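PDB 3TCS: racemase, putative from Roseobacter denitrificans, which binds magnesium and probably acts as a hydro-lyase or racemase of the enolase superfamily's mandelate racemase group. Local coordinates for residues B[144-147]-B[148-151]; B[189-192]-B[193-196]. All blocks are in the same frame, centred on the assembly; numbering follows the deposited sequence.

Overall arrangement
Interaction 1 (144-151) and interaction 2 (189-196) sit on two consecutive helices of the TIM barrel, with their centres about 11 Å apart and both well out from the centre of the chain. Interaction 1 comes first along the chain and starts helix 147-161; interaction 2 covers the last two turns of helix 184-196. Strand 165-169 runs between the two helices in sequence. The two contacts touch directly: P147 O and A151 CB lie against T191 CG2, and A151 also meets M192 and E195. Together they form part of the helical layer around the barrel, outside the strands that carry the magnesium and D-alanine site.

Interaction 1 (B[144-147]-B[148-151]); sequences DITP and RDEA
T146 is the N-cap residue of helix 147-161: its OG1 accepts from D149 N at 3.2 Å along a nearly straight path (165°). A chi1 of 65° turns OG1 in over the backbone, toward that amide two residues beyond P147. Backbone bonds continue the turn, E150 N to T146 O at 2.9 Å and A151 N to P147 O at 3.0 Å. One water closes the loop on itself, accepting from T146 N at 3.0 Å and donating to D149 OD2 at 2.8 Å, which ties the capping residue to the carboxylate of the first turn.

The apolar part belongs to I145. Its extended CG1-CD1 branch reaches forward over the first turn, CD1 lying 3.6 Å from E150 CA and CG1 3.9 Å from D149 CB, while CG2 rests beside the carboxylate of E150. Cutting this side chain back to an alanine would probably uncover the backbone around E150 and take away the apolar flank of its carboxylate. That buried carboxylate is held by two groups, S140 OG at OE1 and R153 NE, in a salt bridge, at OE2.

Strand 132-139 precedes this loop. On the neighbouring helix, 184-196, P147 packs on E187 and I188, A151 packs on T191 and E195, and R184 reaches the carbonyl of I145.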
ATOM      1  N   ASP B 144       5.050  -1.179  27.621  1.00 18.94           N
ATOM      2  CA  ASP B 144       4.654  -0.475  28.836  1.00 21.25           C
ATOM      3  C   ASP B 144       4.515  -1.484  29.968  1.00 21.25           C
ATOM      4  O   ASP B 144       3.497  -1.541  30.655  1.00 24.17           O
ATOM      5  CB  ASP B 144       3.329   0.264  28.633  1.00 24.27           C
ATOM      6  CG  ASP B 144       2.269  -0.603  27.992  1.00 29.84           C
ATOM      7  OD1 ASP B 144       1.988  -1.701  28.518  1.00 32.85           O
ATOM      8  OD2 ASP B 144       1.713  -0.184  26.955  1.00 34.26           O
ATOM      9  N   ILE B 145       5.542  -2.306  30.126  1.00 18.89           N
ATOM     10  CA  ILE B 145       5.587  -3.305  31.182  1.00 15.85           C
ATOM     11  C   ILE B 145       7.049  -3.317  31.593  1.00 14.56           C
ATOM     12  O   ILE B 145       7.933  -3.334  30.743  1.00 14.36           O
ATOM     13  CB  ILE B 145       5.146  -4.707  30.678  1.00 15.48           C
ATOM     14  CG1 ILE B 145       5.140  -5.694  31.848  1.00 15.21           C
ATOM     15  CG2 ILE B 145       6.066  -5.191  29.566  1.00 14.41           C
ATOM     16  CD1 ILE B 145       4.711  -7.102  31.475  1.00 17.09           C
ATOM     17  N   THR B 146       7.310  -3.268  32.891  1.00 15.38           N
ATOM     18  CA  THR B 146       8.686  -3.255  33.356  1.00 13.14           C
ATOM     19  C   THR B 146       9.360  -4.595  33.098  1.00 12.53           C
ATOM     20  O   THR B 146       8.698  -5.631  33.016  1.00 12.96           O
ATOM     21  CB  THR B 146       8.767  -2.968  34.865  1.00 14.14           C
ATOM     22  OG1 THR B 146       8.157  -4.047  35.582  1.00 12.66           O
ATOM     23  CG2 THR B 146       8.050  -1.668  35.206  1.00 14.68           C
ATOM     24  N   PRO B 147      10.691  -4.590  32.948  1.00 11.50           N
ATOM     25  CA  PRO B 147      11.413  -5.839  32.709  1.00 12.65           C
ATOM     26  C   PRO B 147      11.122  -6.858  33.808  1.00 12.35           C
ATOM     27  O   PRO B 147      11.043  -8.057  33.551  1.00 11.71           O
ATOM     28  CB  PRO B 147      12.871  -5.387  32.702  1.00 12.32           C
ATOM     29  CG  PRO B 147      12.773  -4.052  32.027  1.00 12.51           C
ATOM     30  CD  PRO B 147      11.563  -3.425  32.712  1.00 11.99           C
ATOM     31  N   ARG B 148      10.949  -6.368  35.034  1.00 14.54           N
ATOM     32  CA  ARG B 148      10.679  -7.240  36.172  1.00 14.48           C
ATOM     33  C   ARG B 148       9.344  -7.958  36.044  1.00 14.10           C
ATOM     34  O   ARG B 148       9.270  -9.168  36.239  1.00 11.38           O
ATOM     35  CB  ARG B 148      10.710  -6.439  37.478  1.00 17.42           C
ATOM     36  CG  ARG B 148      10.620  -7.298  38.736  1.00 21.20           C
ATOM     37  CD  ARG B 148      10.769  -6.454  40.002  1.00 26.13           C
ATOM     38  NE  ARG B 148      10.857  -7.278  41.208  1.00 29.96           N
ATOM     39  CZ  ARG B 148      11.942  -7.953  41.584  1.00 33.60           C
ATOM     40  NH1 ARG B 148      13.051  -7.907  40.857  1.00 34.54           N
ATOM     41  NH2 ARG B 148      11.916  -8.687  42.691  1.00 34.90           N
ATOM     42  N   ASP B 149       8.288  -7.216  35.723  1.00 13.47           N
ATOM     43  CA  ASP B 149       6.974  -7.827  35.573  1.00 12.89           C
ATOM     44  C   ASP B 149       6.900  -8.705  34.336  1.00 12.39           C
ATOM     45  O   ASP B 149       6.184  -9.705  34.319  1.00 11.97           O
ATOM     46  CB  ASP B 149       5.883  -6.755  35.522  1.00 14.77           C
ATOM     47  CG  ASP B 149       5.651  -6.104  36.871  1.00 17.68           C
ATOM     48  OD1 ASP B 149       6.055  -6.711  37.883  1.00 18.13           O
ATOM     49  OD2 ASP B 149       5.063  -5.002  36.921  1.00 18.07           O
ATOM     50  N   GLU B 150       7.642  -8.328  33.299  1.00 12.20           N
ATOM     51  CA  GLU B 150       7.667  -9.100  32.060  1.00 12.71           C
ATOM     52  C   GLU B 150       8.284 -10.470  32.327  1.00 13.40           C
ATOM     53  O   GLU B 150       7.730 -11.501  31.947  1.00 13.17           O
ATOM     54  CB  GLU B 150       8.491  -8.370  30.991  1.00 14.11           C
ATOM     55  CG  GLU B 150       8.609  -9.134  29.673  1.00 14.87           C
ATOM     56  CD  GLU B 150       7.391  -8.976  28.776  1.00 16.36           C
ATOM     57  OE1 GLU B 150       7.461  -8.184  27.812  1.00 17.49           O
ATOM     58  OE2 GLU B 150       6.362  -9.637  29.029  1.00 18.12           O
ATOM     59  N   ALA B 151       9.440 -10.479  32.983  1.00 12.91           N
ATOM     60  CA  ALA B 151      10.116 -11.730  33.298  1.00 14.02           C
ATOM     61  C   ALA B 151       9.238 -12.595  34.192  1.00 13.65           C
ATOM     62  O   ALA B 151       9.158 -13.805  34.012  1.00 13.66           O
ATOM     63  CB  ALA B 151      11.451 -11.446  33.992  1.00 14.67           C
TER
HETATM   64  O   HOH W   1       4.842  -3.422  34.560  1.00 17.01           O

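Interaction 2 (B[189-192]-B[193-196]); sequences IPTM and RREL
Successive i to i+4 bonds run through residues 189-196, the last two turns of helix 184-196. R194 N binds P190 O at 2.9 Å, E195 N binds T191 O, and L196 N closes on M192 O at 2.8 Å. The earliest of the set, R193 N to I189 O, is weak at 3.4 Å. At P190, whose ring nitrogen has no hydrogen to give to the turn before, the helix is kinked.

R194 folds back along the helix surface. Its chain runs extended to CD and then bends (chi3 64°), laying one face of the guanidinium over T191 CA and P190 O. NH2 makes a weak bond to T191 OG1 (3.3 Å, 133°), and a water in the guanidinium plane joins NH1 to the same hydroxyl, whose stronger partner is E187 O one turn earlier. At another edge NE forms a salt bridge with E195 OE2 at 2.9 Å, close to the plane and on the anti lone pair; the two in-plane partners, E195 OE2 and the water, probably limit the turning of the group.

This helix lies in the crossover of the beta-alpha-beta unit formed with strands 165-169 and 201-205 of the TIM barrel. R193, bent at chi2 and chi3, turns its guanidinium away from the contact and donates to the carbonyls of H225, G197 and V200.

M192 and L196, one turn apart, run alongside each other in the same direction. Bends at chi2 and chi3 curl the thioether until CE is 3.4 Å from L196 CD2, tighter than usual for two carbons. M192 also packs against L202 of strand 201-205 and against A151 and L154 of helix 147-161.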
ATOM      1  N   ILE B 189      17.270  -7.090  28.736  1.00  9.02           N
ATOM      2  CA  ILE B 189      18.095  -8.154  28.173  1.00 10.08           C
ATOM      3  C   ILE B 189      18.661  -9.093  29.241  1.00 10.13           C
ATOM      4  O   ILE B 189      18.397 -10.294  29.207  1.00  9.24           O
ATOM      5  CB  ILE B 189      19.213  -7.563  27.283  1.00  9.28           C
ATOM      6  CG1 ILE B 189      18.567  -6.881  26.068  1.00  9.58           C
ATOM      7  CG2 ILE B 189      20.178  -8.652  26.847  1.00 10.17           C
ATOM      8  CD1 ILE B 189      19.547  -6.205  25.134  1.00  9.44           C
ATOM      9  N   PRO B 190      19.447  -8.572  30.201  1.00 10.60           N
ATOM     10  CA  PRO B 190      19.975  -9.476  31.226  1.00 10.89           C
ATOM     11  C   PRO B 190      18.873 -10.040  32.125  1.00 11.04           C
ATOM     12  O   PRO B 190      18.971 -11.172  32.586  1.00 11.43           O
ATOM     13  CB  PRO B 190      20.961  -8.596  32.003  1.00 12.10           C
ATOM     14  CG  PRO B 190      20.420  -7.207  31.811  1.00 11.03           C
ATOM     15  CD  PRO B 190      20.008  -7.218  30.355  1.00 12.28           C
ATOM     16  N   THR B 191      17.825  -9.255  32.364  1.00 10.42           N
ATOM     17  CA  THR B 191      16.721  -9.706  33.212  1.00 11.20           C
ATOM     18  C   THR B 191      16.057 -10.967  32.670  1.00 10.73           C
ATOM     19  O   THR B 191      15.752 -11.888  33.426  1.00  9.37           O
ATOM     20  CB  THR B 191      15.640  -8.605  33.383  1.00 12.21           C
ATOM     21  OG1 THR B 191      16.185  -7.511  34.129  1.00 13.99           O
ATOM     22  CG2 THR B 191      14.427  -9.150  34.131  1.00 14.65           C
ATOM     23  N   MET B 192      15.819 -11.015  31.365  1.00 11.20           N
ATOM     24  CA  MET B 192      15.195 -12.200  30.778  1.00 10.19           C
ATOM     25  C   MET B 192      16.097 -13.430  30.904  1.00  9.91           C
ATOM     26  O   MET B 192      15.636 -14.517  31.259  1.00 10.95           O
ATOM     27  CB  MET B 192      14.847 -11.949  29.311  1.00 10.97           C
ATOM     28  CG  MET B 192      13.648 -11.027  29.115  1.00 12.31           C
ATOM     29  SD  MET B 192      12.171 -11.662  29.947  1.00 16.58           S
ATOM     30  CE  MET B 192      11.895 -13.136  28.960  1.00 18.51           C
ATOM     31  N   ARG B 193      17.385 -13.269  30.626  1.00 10.24           N
ATOM     32  CA  ARG B 193      18.292 -14.405  30.733  1.00 10.11           C
ATOM     33  C   ARG B 193      18.404 -14.884  32.179  1.00  9.99           C
ATOM     34  O   ARG B 193      18.402 -16.088  32.452  1.00  8.94           O
ATOM     35  CB  ARG B 193      19.682 -14.050  30.202  1.00  9.14           C
ATOM     36  CG  ARG B 193      20.683 -15.189  30.375  1.00 11.62           C
ATOM     37  CD  ARG B 193      20.159 -16.476  29.741  1.00 11.30           C
ATOM     38  NE  ARG B 193      20.207 -16.397  28.286  1.00 12.46           N
ATOM     39  CZ  ARG B 193      19.561 -17.209  27.456  1.00 14.05           C
ATOM     40  NH1 ARG B 193      18.788 -18.186  27.920  1.00 11.12           N
ATOM     41  NH2 ARG B 193      19.700 -17.041  26.147  1.00 14.74           N
ATOM     42  N   ARG B 194      18.501 -13.941  33.109  1.00  9.84           N
ATOM     43  CA  ARG B 194      18.608 -14.288  34.520  1.00  8.57           C
ATOM     44  C   ARG B 194      17.371 -15.016  35.021  1.00 10.04           C
ATOM     45  O   ARG B 194      17.466 -16.080  35.629  1.00  7.93           O
ATOM     46  CB  ARG B 194      18.802 -13.032  35.375  1.00  8.78           C
ATOM     47  CG  ARG B 194      18.806 -13.321  36.868  1.00 11.99           C
ATOM     48  CD  ARG B 194      18.900 -12.059  37.716  1.00 12.03           C
ATOM     49  NE  ARG B 194      17.749 -11.172  37.557  1.00 13.17           N
ATOM     50  CZ  ARG B 194      17.800  -9.977  36.976  1.00 14.00           C
ATOM     51  NH1 ARG B 194      18.945  -9.523  36.490  1.00 16.13           N
ATOM     52  NH2 ARG B 194      16.709  -9.226  36.893  1.00 15.63           N
ATOM     53  N   GLU B 195      16.208 -14.434  34.752  1.00  9.44           N
ATOM     54  CA  GLU B 195      14.950 -14.992  35.224  1.00 11.04           C
ATOM     55  C   GLU B 195      14.426 -16.229  34.510  1.00 11.29           C
ATOM     56  O   GLU B 195      13.865 -17.111  35.157  1.00 11.75           O
ATOM     57  CB  GLU B 195      13.873 -13.905  35.220  1.00 11.05           C
ATOM     58  CG  GLU B 195      14.164 -12.729  36.150  1.00 12.82           C
ATOM     59  CD  GLU B 195      14.378 -13.160  37.590  1.00 18.91           C
ATOM     60  OE1 GLU B 195      13.588 -13.992  38.089  1.00 17.42           O
ATOM     61  OE2 GLU B 195      15.330 -12.663  38.226  1.00 19.23           O
ATOM     62  N   LEU B 196      14.588 -16.299  33.191  1.00 11.53           N
ATOM     63  CA  LEU B 196      14.096 -17.451  32.436  1.00 12.19           C
ATOM     64  C   LEU B 196      15.080 -18.620  32.362  1.00 12.86           C
ATOM     65  O   LEU B 196      14.706 -19.736  31.988  1.00 12.74           O
ATOM     66  CB  LEU B 196      13.679 -17.020  31.026  1.00 13.00           C
ATOM     67  CG  LEU B 196      12.309 -16.337  30.882  1.00 16.24           C
ATOM     68  CD1 LEU B 196      11.211 -17.311  31.298  1.00 16.92           C
ATOM     69  CD2 LEU B 196      12.247 -15.085  31.730  1.00 18.25           C
TER
HETATM   70  O   HOH W   2      19.002  -6.763  35.384  1.00 22.44           O